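Local coordinates for protein aminofutalosine deaminase (Helicobacter pylori, PDB 7LKK) that catalyses the hydrolytic deamination of aminofutalosine in the menaquinone pathway, using a metal centre in an amidohydrolase TIM barrel, at residues N152-E158 / K186-A192; P196-K201 / S254-G258; I263-D268 / R286-V291; A279-K285 / R315-A319. All coordinates share one frame; numbering follows the deposited sequence.

Contact 1 (N152-E158 / K186-A192); sequences NAVVFLE and KLKAALA. With MCF ((8R)-3-(5-S-methyl-5-thio-beta-D-ribofuranosyl)-3,6,7,8-tetrahydroimidazo[4,5-d][1,3]diazepin-8-ol), chain J.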
# COMPACT_ATOMS: atom_id res chain seq x y z
N ASN A 152 15.99 -0.63 -21.06
CA ASN A 152 17.39 -0.88 -20.73
C ASN A 152 17.46 -2.02 -19.72
O ASN A 152 16.76 -2.00 -18.70
CB ASN A 152 18.05 0.37 -20.16
CG ASN A 152 17.95 1.56 -21.09
OD1 ASN A 152 18.40 1.51 -22.23
ND2 ASN A 152 17.37 2.65 -20.60
N ALA A 153 18.28 -3.03 -20.00
CA ALA A 153 18.31 -4.23 -19.19
C ALA A 153 19.72 -4.52 -18.72
O ALA A 153 20.65 -4.59 -19.53
CB ALA A 153 17.75 -5.43 -19.96
N VAL A 154 19.88 -4.69 -17.41
CA VAL A 154 21.08 -5.27 -16.81
C VAL A 154 20.67 -6.62 -16.25
O VAL A 154 19.99 -6.70 -15.22
CB VAL A 154 21.68 -4.38 -15.72
CG1 VAL A 154 22.91 -5.05 -15.11
CG2 VAL A 154 22.05 -3.02 -16.30
N VAL A 155 21.07 -7.70 -16.92
CA VAL A 155 20.65 -9.04 -16.55
C VAL A 155 21.72 -9.64 -15.65
O VAL A 155 22.86 -9.87 -16.09
CB VAL A 155 20.39 -9.92 -17.78
CG1 VAL A 155 20.19 -11.37 -17.35
CG2 VAL A 155 19.17 -9.42 -18.53
N PHE A 156 21.36 -9.89 -14.39
CA PHE A 156 22.24 -10.53 -13.42
C PHE A 156 21.99 -12.04 -13.49
O PHE A 156 20.98 -12.53 -12.99
CB PHE A 156 21.98 -10.01 -12.01
CG PHE A 156 22.29 -8.55 -11.82
CD1 PHE A 156 21.37 -7.58 -12.17
CD2 PHE A 156 23.49 -8.16 -11.25
CE1 PHE A 156 21.66 -6.24 -11.99
CE2 PHE A 156 23.78 -6.82 -11.06
CZ PHE A 156 22.86 -5.86 -11.43
N LEU A 157 22.91 -12.77 -14.12
CA LEU A 157 22.84 -14.23 -14.09
C LEU A 157 23.19 -14.69 -12.68
O LEU A 157 24.32 -14.52 -12.23
CB LEU A 157 23.79 -14.84 -15.11
CG LEU A 157 23.76 -16.37 -15.18
CD1 LEU A 157 22.37 -16.86 -15.55
CD2 LEU A 157 24.80 -16.91 -16.14
N GLU A 158 22.21 -15.27 -11.99
CA GLU A 158 22.32 -15.56 -10.57
C GLU A 158 22.72 -17.01 -10.35
O GLU A 158 22.09 -17.93 -10.88
CB GLU A 158 20.99 -15.28 -9.87
CG GLU A 158 20.96 -15.68 -8.41
CD GLU A 158 19.62 -15.41 -7.77
OE1 GLU A 158 18.65 -16.12 -8.11
OE2 GLU A 158 19.53 -14.48 -6.94
N LYS A 186 21.53 -1.91 -25.25
CA LYS A 186 20.42 -2.00 -24.32
C LYS A 186 20.54 -3.14 -23.32
O LYS A 186 19.73 -3.21 -22.39
CB LYS A 186 19.09 -2.14 -25.08
CG LYS A 186 18.68 -0.90 -25.85
CD LYS A 186 17.17 -0.75 -25.89
CE LYS A 186 16.54 -1.80 -26.79
NZ LYS A 186 16.69 -1.46 -28.23
N LEU A 187 21.52 -4.03 -23.47
CA LEU A 187 21.66 -5.19 -22.60
C LEU A 187 23.07 -5.24 -22.05
O LEU A 187 24.04 -5.34 -22.82
CB LEU A 187 21.34 -6.49 -23.35
CG LEU A 187 21.40 -7.75 -22.48
CD1 LEU A 187 20.57 -7.55 -21.23
CD2 LEU A 187 20.94 -8.98 -23.25
N LYS A 188 23.19 -5.17 -20.73
CA LYS A 188 24.46 -5.34 -20.03
C LYS A 188 24.40 -6.65 -19.24
O LYS A 188 23.43 -6.90 -18.52
CB LYS A 188 24.74 -4.17 -19.10
CG LYS A 188 25.95 -4.37 -18.19
CD LYS A 188 26.54 -3.05 -17.72
CE LYS A 188 25.49 -2.20 -17.01
NZ LYS A 188 26.03 -0.87 -16.60
N ALA A 189 25.44 -7.47 -19.39
CA ALA A 189 25.51 -8.73 -18.67
C ALA A 189 26.15 -8.52 -17.30
O ALA A 189 27.15 -7.81 -17.17
CB ALA A 189 26.30 -9.77 -19.47
N ALA A 190 25.57 -9.15 -16.29
CA ALA A 190 26.05 -9.05 -14.92
C ALA A 190 25.87 -10.41 -14.24
O ALA A 190 25.33 -11.35 -14.83
CB ALA A 190 25.33 -7.94 -14.15
N LEU A 191 26.33 -10.50 -13.00
CA LEU A 191 26.35 -11.75 -12.26
C LEU A 191 25.79 -11.54 -10.86
O LEU A 191 25.81 -10.44 -10.32
CB LEU A 191 27.77 -12.32 -12.18
CG LEU A 191 28.33 -12.87 -13.49
CD1 LEU A 191 29.85 -12.83 -13.50
CD2 LEU A 191 27.83 -14.29 -13.73
N ALA A 192 25.29 -12.63 -10.27
CA ALA A 192 24.71 -12.56 -8.94
C ALA A 192 25.04 -13.81 -8.15
O ALA A 192 25.05 -14.92 -8.68
CB ALA A 192 23.19 -12.37 -9.01
O8 MCF J . 14.66 -11.85 -3.65
C8 MCF J . 13.43 -12.52 -3.53
C7 MCF J . 13.23 -13.16 -2.16
N6 MCF J . 14.50 -13.59 -1.61
C5 MCF J . 15.39 -14.39 -2.42
N4 MCF J . 15.16 -14.81 -3.79
C10 MCF J . 14.04 -14.64 -4.75
C9 MCF J . 13.20 -13.55 -4.66
N1 MCF J . 12.31 -13.64 -5.64
C2 MCF J . 12.55 -14.74 -6.35
N3 MCF J . 13.61 -15.34 -5.81
C1S MCF J . 14.18 -16.63 -6.33
C2S MCF J . 15.72 -16.65 -6.40
O2S MCF J . 16.16 -16.08 -7.56
O4S MCF J . 13.88 -17.59 -5.54
C4S MCF J . 15.04 -18.71 -5.75
C3S MCF J . 16.02 -18.15 -6.40
O3S MCF J . 16.03 -18.66 -7.82
C5S MCF J . 15.51 -19.20 -4.40
S5S MCF J . 16.06 -20.93 -4.53
C6S MCF J . 17.13 -21.33 -3.12

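Contact 2 (P196-K201 / S254-G258); sequences PYSVQK and SLYEG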
# COMPACT_ATOMS: atom_id res chain seq x y z
N PRO A 196 23.80 -16.02 1.24
CA PRO A 196 24.78 -16.75 2.06
C PRO A 196 24.39 -18.19 2.36
O PRO A 196 25.28 -19.03 2.53
CB PRO A 196 24.86 -15.91 3.35
CG PRO A 196 24.43 -14.54 2.93
CD PRO A 196 23.40 -14.75 1.87
N TYR A 197 23.09 -18.50 2.43
CA TYR A 197 22.66 -19.85 2.78
C TYR A 197 22.59 -20.78 1.58
O TYR A 197 22.42 -21.99 1.77
CB TYR A 197 21.28 -19.81 3.46
CG TYR A 197 20.21 -19.09 2.67
CD1 TYR A 197 19.59 -19.70 1.59
CD2 TYR A 197 19.82 -17.80 3.01
CE1 TYR A 197 18.61 -19.04 0.86
CE2 TYR A 197 18.85 -17.13 2.29
CZ TYR A 197 18.25 -17.76 1.22
OH TYR A 197 17.28 -17.10 0.50
N SER A 198 22.71 -20.26 0.36
CA SER A 198 22.48 -21.06 -0.83
C SER A 198 23.69 -21.21 -1.74
O SER A 198 23.62 -21.97 -2.71
CB SER A 198 21.33 -20.46 -1.65
OG SER A 198 21.64 -19.15 -2.09
N VAL A 199 24.79 -20.50 -1.48
CA VAL A 199 25.97 -20.55 -2.34
C VAL A 199 27.19 -20.90 -1.49
O VAL A 199 27.53 -20.16 -0.55
CB VAL A 199 26.21 -19.23 -3.09
CG1 VAL A 199 27.48 -19.32 -3.91
CG2 VAL A 199 25.02 -18.91 -3.99
N GLN A 200 27.83 -22.03 -1.80
CA GLN A 200 29.06 -22.41 -1.13
C GLN A 200 30.15 -21.37 -1.39
O GLN A 200 30.18 -20.73 -2.44
CB GLN A 200 29.49 -23.80 -1.60
CG GLN A 200 30.62 -24.42 -0.79
CD GLN A 200 31.98 -24.09 -1.36
OE1 GLN A 200 32.11 -23.80 -2.55
NE2 GLN A 200 33.00 -24.13 -0.51
N LYS A 201 31.04 -21.21 -0.41
CA LYS A 201 31.96 -20.08 -0.41
C LYS A 201 32.86 -20.07 -1.65
O LYS A 201 33.00 -19.05 -2.32
CB LYS A 201 32.81 -20.09 0.86
CG LYS A 201 33.76 -18.90 0.99
CD LYS A 201 34.34 -18.81 2.39
CE LYS A 201 35.02 -17.47 2.63
NZ LYS A 201 35.72 -16.97 1.42
N SER A 254 26.79 -23.47 8.82
CA SER A 254 26.70 -22.37 7.88
C SER A 254 27.82 -22.44 6.85
O SER A 254 28.93 -22.90 7.13
CB SER A 254 26.76 -21.02 8.61
OG SER A 254 26.81 -19.95 7.69
N LEU A 255 27.50 -22.01 5.62
CA LEU A 255 28.52 -21.90 4.59
C LEU A 255 29.48 -20.75 4.85
O LEU A 255 30.52 -20.67 4.18
CB LEU A 255 27.85 -21.71 3.22
CG LEU A 255 26.80 -22.76 2.84
CD1 LEU A 255 26.15 -22.39 1.51
CD2 LEU A 255 27.42 -24.15 2.78
N TYR A 256 29.17 -19.87 5.79
CA TYR A 256 30.00 -18.72 6.11
C TYR A 256 29.97 -18.51 7.62
O TYR A 256 28.90 -18.48 8.22
CB TYR A 256 29.51 -17.46 5.39
CG TYR A 256 29.45 -17.61 3.89
CD1 TYR A 256 30.56 -17.32 3.10
CD2 TYR A 256 28.30 -18.05 3.25
CE1 TYR A 256 30.51 -17.46 1.73
CE2 TYR A 256 28.24 -18.19 1.88
CZ TYR A 256 29.35 -17.89 1.12
OH TYR A 256 29.30 -18.03 -0.24
N GLU A 257 31.15 -18.35 8.22
CA GLU A 257 31.26 -18.13 9.66
C GLU A 257 31.12 -16.64 9.93
O GLU A 257 32.09 -15.89 10.00
CB GLU A 257 32.58 -18.67 10.20
CG GLU A 257 32.61 -18.79 11.72
CD GLU A 257 31.52 -19.69 12.26
OE1 GLU A 257 31.41 -20.85 11.79
OE2 GLU A 257 30.76 -19.25 13.15
N GLY A 258 29.87 -16.20 10.08
CA GLY A 258 29.57 -14.82 10.39
C GLY A 258 29.29 -13.99 9.14
O GLY A 258 29.68 -14.33 8.02
O HOH W 1 25.16 -20.40 5.40
O HOH W 2 30.85 -22.35 2.20

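Contact 3 (I263-D268 / R286-V291); sequences IDMFKD and RIKSQV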
# COMPACT_ATOMS: atom_id res chain seq x y z
N ILE A 263 30.46 -10.81 3.64
CA ILE A 263 30.64 -9.45 3.12
C ILE A 263 32.03 -9.28 2.51
O ILE A 263 32.18 -8.70 1.43
CB ILE A 263 30.39 -8.42 4.23
CG1 ILE A 263 28.93 -8.43 4.67
CG2 ILE A 263 30.82 -7.02 3.78
CD1 ILE A 263 28.69 -7.77 6.01
N ASP A 264 33.06 -9.79 3.19
CA ASP A 264 34.43 -9.55 2.76
C ASP A 264 34.73 -10.13 1.38
O ASP A 264 35.65 -9.66 0.72
CB ASP A 264 35.41 -10.12 3.79
CG ASP A 264 35.39 -9.36 5.10
OD1 ASP A 264 34.68 -8.33 5.18
OD2 ASP A 264 36.09 -9.78 6.04
N MET A 265 33.97 -11.14 0.94
CA MET A 265 34.16 -11.68 -0.40
C MET A 265 33.99 -10.61 -1.47
O MET A 265 34.64 -10.67 -2.52
CB MET A 265 33.17 -12.81 -0.67
CG MET A 265 33.44 -14.11 0.07
SD MET A 265 32.47 -15.45 -0.63
CE MET A 265 30.82 -14.75 -0.54
N PHE A 266 33.13 -9.62 -1.22
CA PHE A 266 32.82 -8.58 -2.19
C PHE A 266 33.68 -7.33 -1.99
O PHE A 266 33.33 -6.27 -2.51
CB PHE A 266 31.34 -8.22 -2.12
CG PHE A 266 30.42 -9.39 -2.35
CD1 PHE A 266 29.96 -9.68 -3.63
CD2 PHE A 266 30.03 -10.21 -1.30
CE1 PHE A 266 29.12 -10.76 -3.85
CE2 PHE A 266 29.20 -11.29 -1.52
CZ PHE A 266 28.74 -11.56 -2.79
N LYS A 267 34.78 -7.45 -1.26
CA LYS A 267 35.67 -6.32 -1.01
C LYS A 267 36.13 -5.69 -2.32
O LYS A 267 36.55 -6.39 -3.25
CB LYS A 267 36.87 -6.77 -0.19
CG LYS A 267 37.93 -5.71 0.02
CD LYS A 267 38.84 -6.05 1.18
CE LYS A 267 40.30 -6.10 0.75
NZ LYS A 267 40.67 -7.43 0.19
N ASP A 268 36.04 -4.36 -2.39
CA ASP A 268 36.46 -3.58 -3.55
C ASP A 268 35.76 -4.06 -4.83
O ASP A 268 36.39 -4.42 -5.82
CB ASP A 268 37.98 -3.61 -3.72
CG ASP A 268 38.71 -3.11 -2.49
OD1 ASP A 268 39.58 -3.84 -1.97
OD2 ASP A 268 38.43 -1.97 -2.05
N ARG A 286 30.33 -2.45 7.76
CA ARG A 286 31.30 -3.34 7.14
C ARG A 286 31.09 -3.40 5.63
O ARG A 286 32.05 -3.40 4.86
CB ARG A 286 31.19 -4.74 7.75
CG ARG A 286 32.26 -5.71 7.28
CD ARG A 286 33.54 -5.54 8.09
NE ARG A 286 34.46 -6.66 7.91
CZ ARG A 286 35.49 -6.91 8.70
NH1 ARG A 286 35.74 -6.12 9.74
NH2 ARG A 286 36.29 -7.95 8.46
N ILE A 287 29.83 -3.46 5.20
CA ILE A 287 29.52 -3.45 3.77
C ILE A 287 30.07 -2.18 3.13
O ILE A 287 30.73 -2.22 2.08
CB ILE A 287 28.00 -3.57 3.55
CG1 ILE A 287 27.51 -4.98 3.87
CG2 ILE A 287 27.64 -3.21 2.12
CD1 ILE A 287 26.00 -5.11 3.88
N LYS A 288 29.82 -1.03 3.77
CA LYS A 288 30.26 0.25 3.22
C LYS A 288 31.77 0.32 3.11
O LYS A 288 32.32 0.72 2.07
CB LYS A 288 29.72 1.38 4.09
CG LYS A 288 30.45 2.70 3.93
CD LYS A 288 29.68 3.67 3.05
CE LYS A 288 30.20 5.09 3.22
NZ LYS A 288 29.33 6.10 2.55
N SER A 289 32.48 -0.05 4.18
CA SER A 289 33.93 0.11 4.21
C SER A 289 34.65 -0.94 3.37
O SER A 289 35.70 -0.65 2.79
CB SER A 289 34.44 0.07 5.65
OG SER A 289 34.20 -1.19 6.24
N GLN A 290 34.12 -2.16 3.29
CA GLN A 290 34.80 -3.23 2.57
C GLN A 290 34.49 -3.22 1.07
O GLN A 290 35.40 -3.36 0.25
CB GLN A 290 34.42 -4.59 3.17
CG GLN A 290 35.06 -4.87 4.53
CD GLN A 290 36.57 -5.02 4.44
OE1 GLN A 290 37.09 -6.10 4.15
NE2 GLN A 290 37.29 -3.93 4.71
N VAL A 291 33.22 -3.06 0.71
CA VAL A 291 32.84 -3.15 -0.70
C VAL A 291 33.22 -1.89 -1.47
O VAL A 291 33.46 -1.95 -2.68
CB VAL A 291 31.34 -3.47 -0.81
CG1 VAL A 291 30.89 -3.54 -2.27
CG2 VAL A 291 31.03 -4.78 -0.10

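Contact 4 (A279-K285 / R315-A319); sequences ASLEALK and RVREA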
# COMPACT_ATOMS: atom_id res chain seq x y z
N ALA A 279 20.51 -6.92 8.85
CA ALA A 279 21.90 -6.53 8.99
C ALA A 279 22.03 -5.50 10.11
O ALA A 279 21.34 -4.48 10.11
CB ALA A 279 22.44 -5.95 7.68
N SER A 280 22.91 -5.79 11.07
CA SER A 280 23.16 -4.84 12.14
C SER A 280 23.87 -3.60 11.60
O SER A 280 24.29 -3.55 10.44
CB SER A 280 24.00 -5.49 13.24
OG SER A 280 25.32 -5.73 12.78
N LEU A 281 24.01 -2.59 12.46
CA LEU A 281 24.74 -1.39 12.06
C LEU A 281 26.19 -1.71 11.73
O LEU A 281 26.75 -1.18 10.76
CB LEU A 281 24.66 -0.34 13.17
CG LEU A 281 25.34 1.00 12.87
CD1 LEU A 281 24.78 1.63 11.60
CD2 LEU A 281 25.19 1.95 14.05
N GLU A 282 26.82 -2.59 12.51
CA GLU A 282 28.19 -2.99 12.21
C GLU A 282 28.27 -3.67 10.85
O GLU A 282 29.21 -3.43 10.08
CB GLU A 282 28.72 -3.92 13.30
CG GLU A 282 30.17 -4.34 13.08
CD GLU A 282 30.55 -5.58 13.86
OE1 GLU A 282 29.98 -5.80 14.95
OE2 GLU A 282 31.42 -6.35 13.39
N ALA A 283 27.29 -4.52 10.53
CA ALA A 283 27.30 -5.21 9.24
C ALA A 283 27.15 -4.22 8.08
O ALA A 283 27.85 -4.33 7.07
CB ALA A 283 26.20 -6.26 9.20
N LEU A 284 26.24 -3.26 8.22
CA LEU A 284 26.07 -2.25 7.18
C LEU A 284 27.33 -1.40 7.04
O LEU A 284 27.73 -1.05 5.92
CB LEU A 284 24.86 -1.37 7.49
CG LEU A 284 23.48 -2.01 7.34
CD1 LEU A 284 22.39 -0.98 7.58
CD2 LEU A 284 23.33 -2.65 5.97
N LYS A 285 27.96 -1.05 8.16
CA LYS A 285 29.21 -0.30 8.10
C LYS A 285 30.32 -1.15 7.48
O LYS A 285 31.17 -0.62 6.74
CB LYS A 285 29.61 0.16 9.50
CG LYS A 285 28.78 1.31 10.03
CD LYS A 285 29.28 1.77 11.38
CE LYS A 285 30.22 2.96 11.24
NZ LYS A 285 29.79 3.87 10.14
N ARG A 315 18.84 3.24 10.45
CA ARG A 315 20.07 2.45 10.50
C ARG A 315 20.87 2.59 9.22
O ARG A 315 22.10 2.71 9.25
CB ARG A 315 19.73 0.98 10.77
CG ARG A 315 20.92 0.13 11.17
CD ARG A 315 20.50 -1.32 11.27
NE ARG A 315 20.03 -1.66 12.60
CZ ARG A 315 19.46 -2.81 12.92
NH1 ARG A 315 19.27 -3.74 11.99
NH2 ARG A 315 19.06 -3.04 14.16
N VAL A 316 20.19 2.57 8.07
CA VAL A 316 20.87 2.74 6.79
C VAL A 316 21.57 4.09 6.74
O VAL A 316 22.71 4.20 6.28
CB VAL A 316 19.87 2.57 5.63
CG1 VAL A 316 20.49 3.03 4.32
CG2 VAL A 316 19.42 1.11 5.53
N ARG A 317 20.89 5.13 7.22
CA ARG A 317 21.50 6.46 7.27
C ARG A 317 22.68 6.50 8.23
O ARG A 317 23.72 7.09 7.92
CB ARG A 317 20.44 7.49 7.66
CG ARG A 317 20.90 8.93 7.63
CD ARG A 317 19.70 9.87 7.69
NE ARG A 317 18.97 9.75 8.95
CZ ARG A 317 17.71 10.14 9.13
NH1 ARG A 317 17.03 10.68 8.12
NH2 ARG A 317 17.13 9.99 10.31
N GLU A 318 22.54 5.86 9.39
CA GLU A 318 23.63 5.84 10.37
C GLU A 318 24.87 5.15 9.82
O GLU A 318 25.99 5.51 10.19
CB GLU A 318 23.15 5.15 11.65
CG GLU A 318 22.08 5.93 12.40
CD GLU A 318 21.26 5.07 13.33
OE1 GLU A 318 21.63 3.89 13.54
OE2 GLU A 318 20.24 5.57 13.85
N ALA A 319 24.70 4.17 8.93
CA ALA A 319 25.83 3.49 8.31
C ALA A 319 26.44 4.29 7.17
O ALA A 319 27.46 3.86 6.61
CB ALA A 319 25.40 2.12 7.80

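Contact 1 (N152-E158 / K186-A192)
Ala153 and Leu187 begin a run of parallel bridges, ending with Glu158 and Ala192, between two neighbouring strands of the TIM barrel; helix 166-180 completes the beta-alpha-beta crossover. The strand segments splay by 34°, consistent with the twist of a barrel wall.

Six backbone hydrogen bonds carry the pairing. Ala153, Val155 and Leu157 each donate to one residue of 186-192 and accept from the residue two further on, the alternating scheme of parallel strands. The geometry changes along the run: Ala153 N meets Lys186 O at 2.8 Å, almost in line with the carbonyl, whereas Ala192 N sits well above the carbonyl plane of Leu157 O.

Apolar contacts divide between the two faces. On one, Leu187 CD1 lies 3.6 Å from Val155 CG2, and Leu157 and Leu191 turn toward helix 166-180, which makes this the outer face. On the other, Val154, Phe156 and Glu158 turn inward with Ala190 and Ala192. The Phe156 ring, with CG anti to its carbonyl carbon (chi1 -65°), receives Ala190 CB over one face in a CH-pi contact 3.8 Å from the ring centroid, while Leu191 O meets its edge in plane, 3.4 Å from CD2. Lys188 runs beside Val154, its CE 3.6 Å from CG2, before NZ bonds to Leu372 O.

Polar contact with the ligand comes at the strand end. Glu158 extends past Ala192 CB beside His221, a ligand of the iron. Glu158 OE1 bonds to Asn138 ND2 and also accepts the ribosyl hydroxyl O2S of methylthio-coformycin at 2.6 Å.

Contact 2 (P196-K201 / S254-G258)
A chi1 of -57° sets the Tyr256 ring beside its own backbone N and drives it between Pro196 and Lys201, and the similar torsion of Leu255 (chi1 -53°) sends CD1 into the bend of the same backbone. The bend, 196-201, is the loop that follows a TIM-barrel strand and leads into helix 201-213. Gln200 occupies the N-cap of that helix, its OE1 accepting from Met203 N.

Tyr256 contributes the direct hydrogen bond across the contact: OH donates to Val199 O at 2.8 Å, from 44° out of the carbonyl plane and therefore not along a lone pair. Two further contacts flank the ring. Pro196 O lies in plane at the ring edge, 3.1 Å from CE2, and the aliphatic start of Lys201 crosses on a slant, with CB 3.6 Å from CE1. Tyr262 adds an edge-to-face partner to the ring from helix 259-264.

Leu255 CD1 is surrounded mainly by backbone, approaching Val199 O to 3.3 Å and also lying near the carbonyl oxygens of Pro196 and Tyr197. Here an apolar methyl fills the curve of the loop while the tyrosine hydroxyl satisfies one of its carbonyls.

Two waters join the main chains on which these side chains sit. One accepts from Leu255 N at 2.8 Å and donates to Pro196 O. The second accepts from Lys201 N at 2.9 Å and donates to Leu255 O at 2.6 Å.

Contact 3 (I263-D268 / R286-V291)
Ile263 lies across Ile287 at about a right angle, CD1 resting 3.7 Å from CG1, while its CG2 branch packs over the helix backbone near Ile287 CA. Phe222 of strand 218-222 touches both isoleucines and covers the inner side of this apolar pair.

Beside it, where the contact is partly exposed, Arg286 grips Asp264 side-on with two nitrogens. NE donates to OD1 at 3.2 Å and NH2 to OD2 at 3.0 Å, each oxygen using its syn lone pair. The carboxylate and guanidinium planes are only 18° apart, so the bidentate salt bridge is almost flat, a geometry that limits rotation of both groups. A bend at chi2 (83°) turns the arginine chain so that its NE edge faces the acid. Gln290 folds in under the same carboxylate, with its CG 3.5 Å from OD1. Gln290 OE1 lies 3.4 Å from Lys267 CD, a van der Waals approach of a methylene to the amide oxygen.

Beyond the type I turn from Asp264 to Lys267, the chain is held to the last turn of helix 281-291. Asp268 N donates to Gln290 O at 2.9 Å, and Lys267 CA makes a CA-H...O contact with the same oxygen at 3.2 Å. Val291 CG2 meets Phe266 CB at 4.0 Å, sealing the buried side of the turn.

The turn leads into strand 269-275, which helix 281-291 follows; this docking of a strand's entry loop on the C-terminal end of the next helix belongs to the outer layer of the TIM barrel, at the end of the strands remote from the metal site.

Contact 4 (A279-K285 / R315-A319)
Arg315 opens the contact by reaching over the start of helix 281-291, its NH1 2.9 Å from Ala279 O. The hydrogen bond is weak, since the angle at the hydrogen is only 124°, and the guanidinium meets the carbonyl obliquely. The chain leaves with CG anti to the backbone N and then bends at chi3 (-89°), which lays one face of the guanidinium over Ser280 CA, 4.0 Å from NH1. Ser280 is itself the N-cap of the helix, OG accepting from Ala283 N. The methylene part of Arg315 is used as well: CG lies 4.0 Å from Leu284 CD1, the two side chains crossing at about a right angle.

Val316, the next residue, points its CB away from helix 281-291, yet CG2 still touches Leu284 CD1 at 4.2 Å. Both side chains also rest on Leu296 of strand 294-298, which therefore underlies the helix pair.

Glu318 contributes its aliphatic base, CB standing 3.9 Å from Leu281 CD1. The same methyl reaches across to the backbone at Arg315 O and Ala319 N.

Ala319 fits closest among the apolar side chains, with CB 3.5 Å from Leu284 CB. Leu281 CD1 and Lys285 CG flank that small methyl, and beyond CG the lysine chain bends toward Glu318 O.

The chemistry is thus mostly apolar, two leucines and an alanine rimmed by the alkyl parts of charged residues. One weak bond adds little direction, which suggests that close fit, more than polar pairing, holds these two outer helices of the barrel together.

In the fold
Contact 1 lies nearest the chain's centre and reaches the active site directly: the Glu158 side chain is about 6 Å from the iron. Contact 2 follows it in sequence, and the side chain of its Tyr197 is about 4 Å from the bound methylthio-coformycin (MCF). Contacts 2 and 3 meet where Tyr256 CE1 packs 3.5 Å from Met265 CE. Contact 3 is more remote, the Phe266 side chain about 14 Å from the inhibitor, and shares helix 281-291 with contact 4; Ile263 CD1 touches Ala283 O at 3.7 Å, and the centres of contacts 3 and 4 are about 13 Å apart. Contacts 1 and 4 stay about 17 Å apart at their nearest atoms.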